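Local atomic coordinates of acetamidase (Bacillus halodurans, PDB entry 2II1), a protein that probably hydrolyses carbon-nitrogen bonds other than peptide bonds in linear amides and binds calcium ions. Residues 248-253 / 263-268. Numbering follows the deposited sequence.
Sequences TFLANR and MLLSGA
Leu250 and Leu264 have the nearest CA atoms between residues 248-253 and 263-268, 9.7 Å apart. Residues 248-253 are the last turn and a half of helix 235-253, and residues 263-268 lie on helix 258-268. At this separation the main chains do not meet, and no hydrogen bond joins the segments. The contact is small and wholly apolar, burying 91 Å² in all.

Within residues 248-253, one methyl group, CD1 of Leu250, makes both contacts. It lies 3.8 Å from CD2 of Leu265 and 4.1 Å from CD2 of Leu264. The two partners differ in their first torsion. Leu264 has CG anti to the backbone N (chi1 -178°), and its side chain runs at about a right angle to that of Leu250. Leu265 instead has CG anti to the carbonyl carbon, and slides past Leu250 in the opposite direction.

All three leucines are buried. Leu287 of strand 281-288 packs against Leu250 and Leu264, and Phe285 of the same strand against Leu265. Leu126 of the second subunit also touches Leu264. Ala251, Thr254 and Leu256 belong to a third calcium site seen in this protein, although no calcium is bound there to this chain in the model. The arrangement is two consecutive helices joined by a short connection, packed through leucines against strand 281-288 of the beta-sheet.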
loop_
_atom_site.group_PDB
_atom_site.type_symbol
_atom_site.label_atom_id
_atom_site.label_comp_id
_atom_site.label_asym_id
_atom_site.label_seq_id
_atom_site.Cartn_x
_atom_site.Cartn_y
_atom_site.Cartn_z
ATOM N N THR A 248 9.387 -9.680 -13.649
ATOM C CA THR A 248 9.588 -10.579 -14.784
ATOM C C THR A 248 9.271 -9.841 -16.081
ATOM O O THR A 248 9.925 -10.077 -17.079
ATOM C CB THR A 248 8.777 -11.903 -14.683
ATOM O OG1 THR A 248 7.375 -11.623 -14.646
ATOM C CG2 THR A 248 9.166 -12.717 -13.446
ATOM N N PHE A 249 8.286 -8.950 -16.065
ATOM C CA PHE A 249 8.034 -8.035 -17.213
ATOM C C PHE A 249 9.271 -7.188 -17.618
ATOM O O PHE A 249 9.718 -7.203 -18.771
ATOM C CB PHE A 249 6.838 -7.111 -16.911
ATOM C CG PHE A 249 6.673 -5.990 -17.903
ATOM C CD1 PHE A 249 6.695 -6.241 -19.267
ATOM C CD2 PHE A 249 6.482 -4.700 -17.471
ATOM C CE1 PHE A 249 6.545 -5.177 -20.194
ATOM C CE2 PHE A 249 6.330 -3.644 -18.380
ATOM C CZ PHE A 249 6.362 -3.897 -19.749
ATOM N N LEU A 250 9.790 -6.435 -16.655
ATOM C CA LEU A 250 10.995 -5.621 -16.824
ATOM C C LEU A 250 12.210 -6.453 -17.291
ATOM O O LEU A 250 12.956 -6.043 -18.178
ATOM C CB LEU A 250 11.324 -4.909 -15.492
ATOM C CG LEU A 250 10.753 -3.521 -15.201
ATOM C CD1 LEU A 250 11.271 -2.984 -13.853
ATOM C CD2 LEU A 250 11.096 -2.553 -16.309
ATOM N N ALA A 251 12.396 -7.622 -16.695
ATOM C CA ALA A 251 13.501 -8.489 -17.043
ATOM C C ALA A 251 13.325 -8.985 -18.468
ATOM O O ALA A 251 14.217 -8.806 -19.290
ATOM C CB ALA A 251 13.587 -9.633 -16.079
ATOM N N ASN A 252 12.153 -9.549 -18.767
ATOM C CA ASN A 252 11.860 -10.113 -20.084
ATOM C C ASN A 252 11.883 -9.112 -21.228
ATOM O O ASN A 252 12.301 -9.444 -22.333
ATOM C CB ASN A 252 10.486 -10.800 -20.088
ATOM C CG ASN A 252 10.486 -12.116 -19.338
ATOM O OD1 ASN A 252 11.539 -12.642 -18.981
ATOM N ND2 ASN A 252 9.299 -12.654 -19.095
ATOM N N ARG A 253 11.415 -7.902 -20.964
ATOM C CA ARG A 253 11.183 -6.932 -22.002
ATOM C C ARG A 253 12.267 -5.862 -22.080
ATOM O O ARG A 253 12.244 -5.059 -22.992
ATOM C CB ARG A 253 9.806 -6.281 -21.796
ATOM C CG ARG A 253 8.634 -7.208 -22.111
ATOM C CD ARG A 253 8.431 -7.295 -23.621
ATOM N NE ARG A 253 7.223 -8.022 -24.014
ATOM C CZ ARG A 253 7.140 -9.340 -24.188
ATOM N NH1 ARG A 253 8.188 -10.134 -24.000
ATOM N NH2 ARG A 253 5.985 -9.874 -24.558
HETATM N N MSE A 263 16.275 -4.832 -7.924
HETATM C CA MSE A 263 16.897 -3.674 -7.277
HETATM C C MSE A 263 16.166 -2.391 -7.642
HETATM O O MSE A 263 15.932 -1.524 -6.793
HETATM C CB MSE A 263 18.363 -3.563 -7.669
HETATM C CG MSE A 263 19.223 -4.557 -6.991
HETATM SE SE MSE A 263 21.049 -4.369 -7.554
HETATM C CE MSE A 263 21.820 -5.887 -6.469
ATOM N N LEU A 264 15.785 -2.277 -8.901
ATOM C CA LEU A 264 15.067 -1.088 -9.321
ATOM C C LEU A 264 13.730 -0.989 -8.586
ATOM O O LEU A 264 13.382 0.094 -8.129
ATOM C CB LEU A 264 14.881 -1.029 -10.842
ATOM C CG LEU A 264 14.162 0.232 -11.318
ATOM C CD1 LEU A 264 15.012 1.481 -11.114
ATOM C CD2 LEU A 264 13.708 0.096 -12.790
ATOM N N LEU A 265 13.009 -2.110 -8.476
ATOM C CA LEU A 265 11.701 -2.160 -7.821
ATOM C C LEU A 265 11.796 -1.847 -6.321
ATOM O O LEU A 265 11.034 -1.027 -5.800
ATOM C CB LEU A 265 11.057 -3.553 -7.986
ATOM C CG LEU A 265 10.675 -4.027 -9.406
ATOM C CD1 LEU A 265 9.718 -5.229 -9.360
ATOM C CD2 LEU A 265 10.104 -2.904 -10.220
ATOM N N SER A 266 12.709 -2.537 -5.645
ATOM C CA SER A 266 12.969 -2.327 -4.221
ATOM C C SER A 266 13.370 -0.890 -3.931
ATOM O O SER A 266 12.982 -0.308 -2.899
ATOM C CB SER A 266 14.043 -3.291 -3.756
ATOM O OG SER A 266 13.871 -3.617 -2.404
ATOM N N GLY A 267 14.132 -0.296 -4.843
ATOM C CA GLY A 267 14.588 1.082 -4.663
ATOM C C GLY A 267 13.666 2.212 -5.122
ATOM O O GLY A 267 13.748 3.326 -4.594
ATOM N N ALA A 268 12.827 1.952 -6.124
ATOM C CA ALA A 268 12.141 3.026 -6.852
ATOM C C ALA A 268 10.642 2.757 -7.017
ATOM O O ALA A 268 9.907 3.652 -7.352
ATOM C CB ALA A 268 12.788 3.169 -8.255
#